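Local coordinates for cadherin-23 (Mus musculus, PDB 5VH2), which probably acts as a calcium-dependent adhesion protein in the tip links of inner-ear hair cells, which carry the force that drives hearing, at residues L16-T21 with D69-E74; T26-V31 with G63-V68; G51-F56 with E74-Y79; M81-T86 with C97-T102. The protein carries 1 engineered substitution. All coordinates share one frame; numbering follows the deposited sequence.

Contact 1 of 4, residues L16-T21 with D69-E74; sequences LGLRET and DYLDYE. With CA (calcium ion), chain G; CA (calcium ion), chain F.
The Glu20 carboxylate has the backbone N-H of Tyr73 above its plane and shares out its two oxygens between two calcium ions. Tyr73 N gives a hydrogen bond of 2.6 Å to Glu20 OE1, 54° out of the carboxylate plane, while OE1 also binds the chain G calcium at 2.7 Å. Glu20 OE2 binds the chain F calcium at 2.2 Å. Glu20 CG stands between the backbone N and the carbonyl carbon (chi1 68°), and the chain runs extended beyond it to the ions. The Tyr73 ring plane is turned 62° from the carboxylate. The two oxygens of Glu74 chelate the chain F ion, and OE2 goes on to the chain G ion, bridging the pair. Over the Asp72 carboxylate sits Glu74 N, bonded to Asp72 OD1 at 3.2 Å in an Asx turn; the same OD1 binds the chain G calcium at 2.5 Å, and OD2 is held by Thr75. Asp72, Tyr73 and Glu74 occupy the place of the cadherin DRE motif, and Glu20 that of the strand-end glutamate, so this is the first domain's share of the interdomain calcium site. Asn105, Glu106, Asp108, Glu109 and Asp141 complete it. The calcium charges probably offset the repulsion among the clustered carboxylates. Next to the site, Leu71 CD1 meets Leu18 CD2 at 3.7 Å, the side chains crossing at about a right angle.

Contact 2 of 4, residues T26-V31 with G63-V68; sequences TSVIVV and GLIVTV
Ile65 packs against strand 27-34 along the whole length of its side chain. Its CB lies 3.7 Å from Ile29 O, and CG2, anti to the backbone N, turns to Val28 CB at 4.0 Å. CG1 leaves on the other branch past the Ile29 carbonyl and delivers CD1 to Ile29 CG2 at 4.1 Å, with Val31 CG1 a little farther on. Ile29 and Ile65 run alongside each other in the same direction, toward Val99 of the facing sheet. The antiparallel backbones are tied by Val28 N to Ile65 O (2.8 Å), Ile65 N to Ile29 O, Val31 N to Gly63 O and Thr67 N to Thr26 O. Val28 and Ile29 both face Ile65, and the helical backbone angles at Val28 are consistent with a beta bulge. Val28 is swung to the inner side, where the Val28 and Thr67 side chains cross at about a right angle, Val28 CG2 3.8 Å from Thr67 CG2. On the outer side Leu64 CD1 reaches Val30 CB, and CD2 comes near Ser27 OG. Among Val28, Ile29, Val31 and Ile65 the side chains meet one another through carbon alone, so backbone hydrogen bonds supply the direction and register, and dispersion among branched aliphatics supplies the fit.

Contact 3 of 4, residues G51-F56 with E74-Y79; sequences GAEGKF and ETKTSY. With CA (calcium ion), chain F; CA (calcium ion), chain G.
An edge-to-face aromatic pair with a salt bridge beside it joins the turn between strands 44-50 and 56-58 to the start of strand 78-87. The edge of Phe56 points at the face of Tyr79, the planes 75° apart and the centroids 5.3 Å apart. Phe56 CE1 does the touching, 3.8 Å from Tyr79 CG and offset toward the rim. Tyr79 CG lies anti to the carbonyl carbon (chi1 -66°), on the side of Phe56. Over the opposite face of the tyrosine lies Lys76 CG, so the ring is sandwiched between an aromatic edge and an aliphatic chain. Gly51 O lies in the ring plane, 3.8 Å from Tyr79 CD2, and Lys55 CG comes to Tyr79 OH at 3.7 Å. A type I' turn from Ala52 to Lys55, closed by Lys55 N to Ala52 O, brings Glu53 and Lys55 round to segment 74-79; Lys55 NZ bonds to Tyr70 O. Farther out, Lys76 crosses Glu53 at about a right angle, with NZ 3.5 Å from Glu53 OE2 and a weak bond to Ser78 O. Replacing Tyr79 by an alanine would probably open a gap between Phe56 and Lys76, leaving the phenylalanine edge without its ring face and the lysine chain freer to turn. Glu74, which opens segment 74-79, binds calcium but does not touch the turn. Ring and aliphatic packing carries the inner part; the rather long ion pair probably adds a more adaptable tie near the surface.

Contact 4 of 4, residues M81-T86 with C97-T102; sequences MNVSAT and CSVYVT
Met81 pushes its terminal methyl against a surface made by two valines of the neighbouring strand: CE is 3.7 Å from Val101 CG2 and 4.1 Å from Val99 CG1. A bend at the last torsion (chi3 -74°) swings CE over to that strand. The next bump on this face is Val83, whose CB abuts Cys97 SG at 3.7 Å while its CG2 meets Val99 CG2 at 4.0 Å. Val99 is wedged between neighbours, one methyl toward Met81 and the other toward Val83. The sulfur of Cys97 stands between its own backbone N and carbonyl carbon (chi1 65°), which sets it against Val83. These strands, 78-87 and 94-104, form an antiparallel beta hairpin of the cadherin sandwich. Met81 with Val99 and Val83 with Cys97 are hydrogen-bonded pairs, each with two bonds, such as Val99 N to Met81 O at 2.8 Å. From the other sheet Val28 packs on Val101, Ile29 and Val31 pack on Val99, and Phe8 covers Val83 and Cys97. On the opposite face Asn82 and Ser98 form the non-hydrogen-bonded pair; Asn82 OD1 makes only a loose contact with Ser98 OG at 3.7 Å, and Ser98 CA makes a CH...O contact to Met81 O. The hairpin is two-sided: thioether, thiol and branched hydrocarbon are turned into the core, amide and hydroxyl outward, while four backbone bonds tie the strands and Asn82 bonds on to strand 44-50.

All four contacts belong to the first cadherin domain of the fragment, a sandwich of two sheets. Contact 2 lies in one sheet and contact 4 in the other; their centres are about 11 Å apart and Val99 packs across the core between them. Contacts 1 and 3 gather toward the calcium end, centres about 8 Å apart, sharing Glu74 and joined by Lys55 to Tyr70. Along the chain, contact 2 falls within the span that contact 1 bridges, contact 3 interlaces with both, and contact 4 follows after all. Contact 1 also touches contact 4 through strands 12-19 and 94-104. The hydrophobic sandwich thus adjoins the calcium linker through contacts 1 and 3, and the linker probably stiffens the joint to the next domain.

Contact 1 of 4, residues L16-T21 with D69-E74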
loop_
_atom_site.group_PDB
_atom_site.type_symbol
_atom_site.label_atom_id
_atom_site.label_comp_id
_atom_site.label_asym_id
_atom_site.label_seq_id
_atom_site.Cartn_x
_atom_site.Cartn_y
_atom_site.Cartn_z
ATOM N N LEU A 16 -8.144 -15.619 -1.369
ATOM C CA LEU A 16 -8.636 -14.272 -1.068
ATOM C C LEU A 16 -7.878 -13.688 0.118
ATOM O O LEU A 16 -7.617 -14.384 1.108
ATOM C CB LEU A 16 -10.136 -14.294 -0.756
ATOM C CG LEU A 16 -10.979 -15.153 -1.719
ATOM C CD1 LEU A 16 -12.425 -15.302 -1.299
ATOM C CD2 LEU A 16 -10.849 -14.615 -3.134
ATOM N N GLY A 17 -7.519 -12.413 0.027
ATOM C CA GLY A 17 -6.900 -11.726 1.149
ATOM C C GLY A 17 -5.458 -12.120 1.409
ATOM O O GLY A 17 -5.018 -12.193 2.563
ATOM N N LEU A 18 -4.732 -12.389 0.336
ATOM C CA LEU A 18 -3.293 -12.568 0.414
ATOM C C LEU A 18 -2.680 -11.227 0.787
ATOM O O LEU A 18 -2.913 -10.222 0.122
ATOM C CB LEU A 18 -2.739 -13.027 -0.932
ATOM C CG LEU A 18 -1.233 -13.237 -1.092
ATOM C CD1 LEU A 18 -0.777 -14.392 -0.238
ATOM C CD2 LEU A 18 -0.868 -13.544 -2.525
ATOM N N ARG A 19 -1.897 -11.222 1.858
ATOM C CA ARG A 19 -1.334 -9.985 2.378
ATOM C C ARG A 19 -0.407 -9.377 1.316
ATOM O O ARG A 19 0.517 -10.057 0.855
ATOM C CB ARG A 19 -0.543 -10.286 3.655
ATOM C CG ARG A 19 -1.379 -10.852 4.805
ATOM C CD ARG A 19 -0.586 -11.216 6.026
ATOM N NE ARG A 19 0.093 -10.067 6.623
ATOM C CZ ARG A 19 0.613 -10.052 7.855
ATOM N NH1 ARG A 19 0.527 -11.108 8.676
ATOM N NH2 ARG A 19 1.220 -8.958 8.302
ATOM N N GLU A 20 -0.638 -8.125 0.925
ATOM C CA GLU A 20 0.172 -7.509 -0.150
ATOM C C GLU A 20 1.654 -7.411 0.210
ATOM O O GLU A 20 2.504 -7.470 -0.684
ATOM C CB GLU A 20 -0.373 -6.138 -0.599
ATOM C CG GLU A 20 -0.245 -5.062 0.447
ATOM C CD GLU A 20 -0.429 -3.648 -0.076
ATOM O OE1 GLU A 20 0.076 -3.304 -1.179
ATOM O OE2 GLU A 20 -1.057 -2.858 0.662
ATOM N N THR A 21 1.954 -7.308 1.506
ATOM C CA THR A 21 3.352 -7.280 1.977
ATOM C C THR A 21 3.936 -8.671 2.216
ATOM O O THR A 21 5.003 -8.800 2.816
ATOM C CB THR A 21 3.527 -6.460 3.290
ATOM O OG1 THR A 21 2.808 -7.069 4.368
ATOM C CG2 THR A 21 3.070 -5.019 3.108
ATOM N N ASP A 69 8.034 -12.208 -6.851
ATOM C CA ASP A 69 8.553 -10.928 -6.305
ATOM C C ASP A 69 7.468 -10.214 -5.533
ATOM O O ASP A 69 6.546 -10.865 -5.060
ATOM C CB ASP A 69 9.378 -10.027 -7.304
ATOM C CG ASP A 69 8.535 -9.283 -8.292
ATOM O OD1 ASP A 69 7.468 -9.787 -8.661
ATOM O OD2 ASP A 69 9.017 -8.252 -8.804
ATOM N N TYR A 70 7.644 -8.925 -5.292
ATOM C CA TYR A 70 6.823 -8.251 -4.324
ATOM C C TYR A 70 5.462 -7.930 -4.923
ATOM O O TYR A 70 5.311 -7.842 -6.169
ATOM C CB TYR A 70 7.536 -7.015 -3.840
ATOM C CG TYR A 70 8.832 -7.370 -3.164
ATOM C CD1 TYR A 70 8.808 -8.096 -1.989
ATOM C CD2 TYR A 70 10.085 -7.024 -3.703
ATOM C CE1 TYR A 70 9.984 -8.406 -1.300
ATOM C CE2 TYR A 70 11.262 -7.390 -3.075
ATOM C CZ TYR A 70 11.203 -8.075 -1.860
ATOM O OH TYR A 70 12.341 -8.471 -1.195
ATOM N N LEU A 71 4.464 -7.868 -4.040
ATOM C CA LEU A 71 3.114 -7.534 -4.449
ATOM C C LEU A 71 2.803 -6.121 -4.017
ATOM O O LEU A 71 3.557 -5.536 -3.237
ATOM C CB LEU A 71 2.091 -8.518 -3.872
ATOM C CG LEU A 71 2.339 -9.978 -4.236
ATOM C CD1 LEU A 71 1.552 -10.874 -3.283
ATOM C CD2 LEU A 71 1.925 -10.220 -5.677
ATOM N N ASP A 72 1.758 -5.561 -4.635
ATOM C CA ASP A 72 1.314 -4.225 -4.314
ATOM C C ASP A 72 -0.192 -4.050 -4.588
ATOM O O ASP A 72 -0.650 -4.056 -5.759
ATOM C CB ASP A 72 2.164 -3.233 -5.097
ATOM C CG ASP A 72 1.943 -1.797 -4.673
ATOM O OD1 ASP A 72 1.282 -1.542 -3.621
ATOM O OD2 ASP A 72 2.466 -0.923 -5.405
ATOM N N TYR A 73 -0.958 -3.882 -3.507
ATOM C CA TYR A 73 -2.383 -3.575 -3.608
ATOM C C TYR A 73 -2.633 -2.341 -4.465
ATOM O O TYR A 73 -3.519 -2.326 -5.331
ATOM C CB TYR A 73 -2.965 -3.344 -2.228
ATOM C CG TYR A 73 -4.455 -3.159 -2.217
ATOM C CD1 TYR A 73 -5.305 -4.256 -2.175
ATOM C CD2 TYR A 73 -5.023 -1.902 -2.218
ATOM C CE1 TYR A 73 -6.681 -4.111 -2.158
ATOM C CE2 TYR A 73 -6.412 -1.744 -2.205
ATOM C CZ TYR A 73 -7.234 -2.861 -2.182
ATOM O OH TYR A 73 -8.602 -2.758 -2.172
ATOM N N GLU A 74 -1.808 -1.330 -4.245
ATOM C CA GLU A 74 -1.932 -0.047 -4.932
ATOM C C GLU A 74 -1.519 -0.079 -6.398
ATOM O O GLU A 74 -1.798 0.866 -7.103
ATOM C CB GLU A 74 -1.115 1.025 -4.196
ATOM C CG GLU A 74 -1.751 1.587 -2.906
ATOM C CD GLU A 74 -1.738 0.622 -1.716
ATOM O OE1 GLU A 74 -2.681 0.695 -0.900
ATOM O OE2 GLU A 74 -0.801 -0.205 -1.576
HETATM CA CA CA G . 1.057 -0.761 -1.231
HETATM CA CA CA F . -1.533 -0.694 1.046
#

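Contact 2 of 4, residues T26-V31 with G63-V68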
loop_
_atom_site.group_PDB
_atom_site.type_symbol
_atom_site.label_atom_id
_atom_site.label_comp_id
_atom_site.label_asym_id
_atom_site.label_seq_id
_atom_site.Cartn_x
_atom_site.Cartn_y
_atom_site.Cartn_z
ATOM N N THR A 26 6.107 -17.104 -0.596
ATOM C CA THR A 26 4.954 -17.362 0.269
ATOM C C THR A 26 3.997 -18.282 -0.455
ATOM O O THR A 26 3.740 -18.108 -1.650
ATOM C CB THR A 26 4.180 -16.081 0.629
ATOM O OG1 THR A 26 5.047 -15.150 1.279
ATOM C CG2 THR A 26 3.026 -16.384 1.576
ATOM N N SER A 27 3.459 -19.258 0.270
ATOM C CA SER A 27 2.516 -20.206 -0.316
ATOM C C SER A 27 1.211 -19.487 -0.665
ATOM O O SER A 27 0.627 -18.795 0.187
ATOM C CB SER A 27 2.258 -21.330 0.692
ATOM O OG SER A 27 3.440 -22.095 0.892
ATOM N N VAL A 28 0.770 -19.658 -1.903
ATOM C CA VAL A 28 -0.431 -18.991 -2.394
ATOM C C VAL A 28 -1.646 -19.931 -2.390
ATOM O O VAL A 28 -2.652 -19.646 -1.732
ATOM C CB VAL A 28 -0.177 -18.426 -3.791
ATOM C CG1 VAL A 28 -1.387 -17.709 -4.368
ATOM C CG2 VAL A 28 1.018 -17.507 -3.725
ATOM N N ILE A 29 -1.536 -21.042 -3.108
ATOM C CA ILE A 29 -2.557 -22.077 -3.108
ATOM C C ILE A 29 -1.989 -23.317 -3.794
ATOM O O ILE A 29 -1.076 -23.194 -4.607
ATOM C CB ILE A 29 -3.852 -21.615 -3.848
ATOM C CG1 ILE A 29 -4.946 -22.690 -3.747
ATOM C CG2 ILE A 29 -3.556 -21.292 -5.310
ATOM C CD1 ILE A 29 -6.330 -22.156 -3.895
ATOM N N VAL A 30 -2.524 -24.495 -3.473
ATOM C CA VAL A 30 -2.102 -25.731 -4.143
ATOM C C VAL A 30 -3.154 -26.235 -5.124
ATOM O O VAL A 30 -4.328 -26.438 -4.743
ATOM C CB VAL A 30 -1.738 -26.858 -3.163
ATOM C CG1 VAL A 30 -2.914 -27.222 -2.245
ATOM C CG2 VAL A 30 -1.191 -28.062 -3.937
ATOM N N VAL A 31 -2.727 -26.429 -6.376
ATOM C CA VAL A 31 -3.630 -27.027 -7.369
ATOM C C VAL A 31 -3.370 -28.529 -7.462
ATOM O O VAL A 31 -2.318 -29.026 -7.047
ATOM C CB VAL A 31 -3.539 -26.364 -8.779
ATOM C CG1 VAL A 31 -3.949 -24.898 -8.700
ATOM C CG2 VAL A 31 -2.146 -26.497 -9.375
ATOM N N GLY A 63 2.529 -28.615 -7.941
ATOM C CA GLY A 63 1.302 -27.865 -8.214
ATOM C C GLY A 63 1.085 -26.761 -7.205
ATOM O O GLY A 63 0.006 -26.184 -7.135
ATOM N N LEU A 64 2.095 -26.484 -6.382
ATOM C CA LEU A 64 2.032 -25.399 -5.430
ATOM C C LEU A 64 2.373 -24.123 -6.172
ATOM O O LEU A 64 3.388 -24.076 -6.904
ATOM C CB LEU A 64 3.047 -25.580 -4.314
ATOM C CG LEU A 64 3.022 -24.483 -3.238
ATOM C CD1 LEU A 64 1.672 -24.423 -2.510
ATOM C CD2 LEU A 64 4.125 -24.650 -2.203
ATOM N N ILE A 65 1.566 -23.085 -5.950
ATOM C CA ILE A 65 1.895 -21.744 -6.412
ATOM C C ILE A 65 2.459 -20.878 -5.270
ATOM O O ILE A 65 1.910 -20.853 -4.170
ATOM C CB ILE A 65 0.665 -21.054 -7.049
ATOM C CG1 ILE A 65 0.200 -21.840 -8.289
ATOM C CG2 ILE A 65 1.005 -19.632 -7.459
ATOM C CD1 ILE A 65 -1.219 -21.537 -8.708
ATOM N N VAL A 66 3.556 -20.164 -5.550
ATOM C CA VAL A 66 4.235 -19.299 -4.571
ATOM C C VAL A 66 4.515 -17.960 -5.213
ATOM O O VAL A 66 4.499 -17.857 -6.458
ATOM C CB VAL A 66 5.591 -19.884 -4.119
ATOM C CG1 VAL A 66 5.405 -21.295 -3.579
ATOM C CG2 VAL A 66 6.622 -19.859 -5.255
ATOM N N THR A 67 4.806 -16.938 -4.403
ATOM C CA THR A 67 5.097 -15.626 -4.985
ATOM C C THR A 67 6.560 -15.614 -5.420
ATOM O O THR A 67 7.361 -16.370 -4.871
ATOM C CB THR A 67 4.786 -14.451 -4.033
ATOM O OG1 THR A 67 5.728 -14.412 -2.945
ATOM C CG2 THR A 67 3.389 -14.590 -3.485
ATOM N N VAL A 68 6.896 -14.773 -6.403
ATOM C CA VAL A 68 8.267 -14.677 -6.909
ATOM C C VAL A 68 8.843 -13.260 -7.039
ATOM O O VAL A 68 10.027 -13.129 -7.350
ATOM C CB VAL A 68 8.471 -15.439 -8.239
ATOM C CG1 VAL A 68 8.566 -16.937 -7.954
ATOM C CG2 VAL A 68 7.392 -15.077 -9.268
#

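Contact 3 of 4, residues G51-F56 with E74-Y79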
loop_
_atom_site.group_PDB
_atom_site.type_symbol
_atom_site.label_atom_id
_atom_site.label_comp_id
_atom_site.label_asym_id
_atom_site.label_seq_id
_atom_site.Cartn_x
_atom_site.Cartn_y
_atom_site.Cartn_z
ATOM N N GLY A 51 -1.325 -14.667 -16.834
ATOM C CA GLY A 51 -2.059 -13.917 -15.812
ATOM C C GLY A 51 -1.304 -13.702 -14.519
ATOM O O GLY A 51 -1.778 -13.022 -13.620
ATOM N N ALA A 52 -0.115 -14.271 -14.416
ATOM C CA ALA A 52 0.668 -14.136 -13.197
ATOM C C ALA A 52 1.440 -12.829 -13.183
ATOM O O ALA A 52 1.877 -12.369 -12.137
ATOM C CB ALA A 52 1.607 -15.326 -13.081
ATOM N N GLU A 53 1.655 -12.257 -14.362
ATOM C CA GLU A 53 2.369 -10.981 -14.517
ATOM C C GLU A 53 3.688 -10.896 -13.734
ATOM O O GLU A 53 3.975 -9.893 -13.136
ATOM C CB GLU A 53 1.426 -9.819 -14.199
ATOM C CG GLU A 53 0.409 -9.564 -15.318
ATOM C CD GLU A 53 -0.528 -8.394 -15.050
ATOM O OE1 GLU A 53 -0.216 -7.497 -14.212
ATOM O OE2 GLU A 53 -1.651 -8.414 -15.590
ATOM N N GLY A 54 4.475 -11.971 -13.762
ATOM C CA GLY A 54 5.812 -12.010 -13.149
ATOM C C GLY A 54 5.867 -12.091 -11.634
ATOM O O GLY A 54 6.946 -11.951 -11.057
ATOM N N LYS A 55 4.711 -12.272 -10.993
ATOM C CA LYS A 55 4.592 -12.329 -9.513
ATOM C C LYS A 55 4.418 -13.746 -8.963
ATOM O O LYS A 55 4.599 -13.948 -7.759
ATOM C CB LYS A 55 3.387 -11.532 -8.998
ATOM C CG LYS A 55 3.241 -10.150 -9.595
ATOM C CD LYS A 55 4.073 -9.092 -8.918
ATOM C CE LYS A 55 4.556 -8.075 -9.941
ATOM N NZ LYS A 55 5.589 -7.184 -9.359
ATOM N N PHE A 56 3.984 -14.694 -9.787
ATOM C CA PHE A 56 3.778 -16.064 -9.298
ATOM C C PHE A 56 4.432 -17.127 -10.171
ATOM O O PHE A 56 4.625 -16.954 -11.371
ATOM C CB PHE A 56 2.300 -16.387 -9.180
ATOM C CG PHE A 56 1.523 -15.421 -8.340
ATOM C CD1 PHE A 56 0.925 -14.308 -8.912
ATOM C CD2 PHE A 56 1.361 -15.638 -6.973
ATOM C CE1 PHE A 56 0.201 -13.416 -8.152
ATOM C CE2 PHE A 56 0.646 -14.750 -6.198
ATOM C CZ PHE A 56 0.092 -13.611 -6.789
ATOM N N GLU A 74 -1.808 -1.330 -4.245
ATOM C CA GLU A 74 -1.932 -0.047 -4.932
ATOM C C GLU A 74 -1.519 -0.079 -6.398
ATOM O O GLU A 74 -1.798 0.866 -7.103
ATOM C CB GLU A 74 -1.115 1.025 -4.196
ATOM C CG GLU A 74 -1.751 1.587 -2.906
ATOM C CD GLU A 74 -1.738 0.622 -1.716
ATOM O OE1 GLU A 74 -2.681 0.695 -0.900
ATOM O OE2 GLU A 74 -0.801 -0.205 -1.576
ATOM N N THR A 75 -0.854 -1.133 -6.868
ATOM C CA THR A 75 -0.587 -1.316 -8.316
ATOM C C THR A 75 -1.517 -2.346 -8.967
ATOM O O THR A 75 -1.875 -2.188 -10.124
ATOM C CB THR A 75 0.853 -1.767 -8.581
ATOM O OG1 THR A 75 1.752 -0.805 -8.041
ATOM C CG2 THR A 75 1.109 -1.937 -10.111
ATOM N N LYS A 76 -1.865 -3.412 -8.242
ATOM C CA LYS A 76 -2.832 -4.383 -8.774
ATOM C C LYS A 76 -3.493 -5.160 -7.634
ATOM O O LYS A 76 -2.836 -5.795 -6.819
ATOM C CB LYS A 76 -2.134 -5.343 -9.755
ATOM C CG LYS A 76 -3.052 -6.162 -10.639
ATOM C CD LYS A 76 -2.243 -6.838 -11.728
ATOM C CE LYS A 76 -2.814 -8.191 -12.158
ATOM N NZ LYS A 76 -4.047 -8.111 -13.014
ATOM N N THR A 77 -4.810 -5.082 -7.588
ATOM C CA THR A 77 -5.597 -5.595 -6.471
ATOM C C THR A 77 -5.903 -7.087 -6.575
ATOM O O THR A 77 -6.153 -7.736 -5.560
ATOM C CB THR A 77 -6.944 -4.859 -6.402
ATOM O OG1 THR A 77 -7.537 -4.819 -7.712
ATOM C CG2 THR A 77 -6.725 -3.432 -5.902
ATOM N N SER A 78 -5.897 -7.630 -7.788
ATOM C CA SER A 78 -6.182 -9.056 -7.994
ATOM C C SER A 78 -5.614 -9.620 -9.317
ATOM O O SER A 78 -5.355 -8.871 -10.268
ATOM C CB SER A 78 -7.691 -9.317 -7.922
ATOM O OG SER A 78 -8.347 -8.882 -9.104
ATOM N N TYR A 79 -5.441 -10.944 -9.355
ATOM C CA TYR A 79 -4.773 -11.694 -10.433
ATOM C C TYR A 79 -5.667 -12.875 -10.819
ATOM O O TYR A 79 -6.267 -13.514 -9.936
ATOM C CB TYR A 79 -3.427 -12.235 -9.941
ATOM C CG TYR A 79 -2.429 -11.156 -9.622
ATOM C CD1 TYR A 79 -2.405 -10.530 -8.373
ATOM C CD2 TYR A 79 -1.513 -10.744 -10.584
ATOM C CE1 TYR A 79 -1.494 -9.523 -8.102
ATOM C CE2 TYR A 79 -0.621 -9.696 -10.330
ATOM C CZ TYR A 79 -0.629 -9.091 -9.104
ATOM O OH TYR A 79 0.268 -8.089 -8.856
HETATM CA CA CA F . -1.533 -0.694 1.046
HETATM CA CA CA G . 1.057 -0.761 -1.231
#

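Contact 4 of 4, residues M81-T86 with C97-T102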
loop_
_atom_site.group_PDB
_atom_site.type_symbol
_atom_site.label_atom_id
_atom_site.label_comp_id
_atom_site.label_asym_id
_atom_site.label_seq_id
_atom_site.Cartn_x
_atom_site.Cartn_y
_atom_site.Cartn_z
ATOM N N MET A 81 -5.007 -16.290 -12.983
ATOM C CA MET A 81 -3.980 -17.049 -13.700
ATOM C C MET A 81 -4.597 -18.249 -14.368
ATOM O O MET A 81 -5.451 -18.903 -13.784
ATOM C CB MET A 81 -2.920 -17.562 -12.729
ATOM C CG MET A 81 -1.879 -16.550 -12.363
ATOM S SD MET A 81 -0.902 -17.033 -10.969
ATOM C CE MET A 81 -2.068 -16.780 -9.630
ATOM N N ASN A 82 -4.113 -18.574 -15.564
ATOM C CA ASN A 82 -4.585 -19.759 -16.287
ATOM C C ASN A 82 -3.566 -20.834 -16.107
ATOM O O ASN A 82 -2.376 -20.613 -16.430
ATOM C CB ASN A 82 -4.685 -19.486 -17.778
ATOM C CG ASN A 82 -5.987 -18.834 -18.164
ATOM O OD1 ASN A 82 -6.320 -17.777 -17.680
ATOM N ND2 ASN A 82 -6.723 -19.455 -19.064
ATOM N N VAL A 83 -4.019 -22.011 -15.648
ATOM C CA VAL A 83 -3.090 -23.120 -15.384
ATOM C C VAL A 83 -3.429 -24.318 -16.268
ATOM O O VAL A 83 -4.613 -24.618 -16.486
ATOM C CB VAL A 83 -3.142 -23.517 -13.903
ATOM C CG1 VAL A 83 -2.217 -24.681 -13.609
ATOM C CG2 VAL A 83 -2.730 -22.349 -13.030
ATOM N N SER A 84 -2.401 -25.009 -16.757
ATOM C CA SER A 84 -2.591 -26.264 -17.486
ATOM C C SER A 84 -1.943 -27.442 -16.725
ATOM O O SER A 84 -0.933 -27.274 -15.990
ATOM C CB SER A 84 -2.018 -26.158 -18.893
ATOM O OG SER A 84 -0.594 -26.199 -18.876
ATOM N N ALA A 85 -2.531 -28.630 -16.895
ATOM C CA ALA A 85 -1.904 -29.858 -16.464
ATOM C C ALA A 85 -1.822 -30.743 -17.677
ATOM O O ALA A 85 -2.822 -31.070 -18.293
ATOM C CB ALA A 85 -2.724 -30.518 -15.384
ATOM N N THR A 86 -0.618 -31.157 -18.003
ATOM C CA THR A 86 -0.354 -31.951 -19.183
ATOM C C THR A 86 0.089 -33.333 -18.718
ATOM O O THR A 86 1.006 -33.425 -17.910
ATOM C CB THR A 86 0.772 -31.272 -19.954
ATOM O OG1 THR A 86 0.388 -29.933 -20.248
ATOM C CG2 THR A 86 1.052 -31.961 -21.216
ATOM N N CYS A 97 -7.646 -25.063 -15.536
ATOM C CA CYS A 97 -8.370 -24.320 -14.487
ATOM C C CYS A 97 -7.891 -22.864 -14.507
ATOM O O CYS A 97 -6.952 -22.507 -15.251
ATOM C CB CYS A 97 -8.097 -24.927 -13.106
ATOM S SG CYS A 97 -6.388 -24.796 -12.541
ATOM N N SER A 98 -8.473 -22.028 -13.657
ATOM C CA SER A 98 -7.849 -20.744 -13.360
ATOM C C SER A 98 -7.692 -20.539 -11.860
ATOM O O SER A 98 -8.248 -21.289 -11.060
ATOM C CB SER A 98 -8.628 -19.604 -14.019
ATOM O OG SER A 98 -8.595 -19.725 -15.438
ATOM N N VAL A 99 -6.897 -19.553 -11.474
ATOM C CA VAL A 99 -6.612 -19.296 -10.076
ATOM C C VAL A 99 -6.806 -17.810 -9.795
ATOM O O VAL A 99 -6.171 -16.957 -10.437
ATOM C CB VAL A 99 -5.179 -19.728 -9.713
ATOM C CG1 VAL A 99 -4.876 -19.450 -8.236
ATOM C CG2 VAL A 99 -4.999 -21.213 -9.991
ATOM N N TYR A 100 -7.728 -17.501 -8.881
ATOM C CA TYR A 100 -8.104 -16.116 -8.589
ATOM C C TYR A 100 -7.429 -15.764 -7.282
ATOM O O TYR A 100 -7.682 -16.416 -6.243
ATOM C CB TYR A 100 -9.636 -16.008 -8.493
ATOM C CG TYR A 100 -10.247 -14.639 -8.168
ATOM C CD1 TYR A 100 -10.015 -13.522 -8.988
ATOM C CD2 TYR A 100 -11.174 -14.504 -7.129
ATOM C CE1 TYR A 100 -10.600 -12.287 -8.708
ATOM C CE2 TYR A 100 -11.770 -13.286 -6.839
ATOM C CZ TYR A 100 -11.469 -12.161 -7.628
ATOM O OH TYR A 100 -12.038 -10.912 -7.356
ATOM N N VAL A 101 -6.524 -14.780 -7.354
ATOM C CA VAL A 101 -5.881 -14.229 -6.151
ATOM C C VAL A 101 -6.300 -12.770 -5.961
ATOM O O VAL A 101 -6.139 -11.966 -6.865
ATOM C CB VAL A 101 -4.349 -14.297 -6.269
ATOM C CG1 VAL A 101 -3.691 -13.841 -4.975
ATOM C CG2 VAL A 101 -3.909 -15.724 -6.605
ATOM N N THR A 102 -6.880 -12.443 -4.800
ATOM C CA THR A 102 -7.129 -11.051 -4.417
ATOM C C THR A 102 -6.241 -10.689 -3.228
ATOM O O THR A 102 -5.904 -11.546 -2.403
ATOM C CB THR A 102 -8.592 -10.780 -4.037
ATOM O OG1 THR A 102 -8.897 -11.436 -2.816
ATOM C CG2 THR A 102 -9.541 -11.256 -5.080
#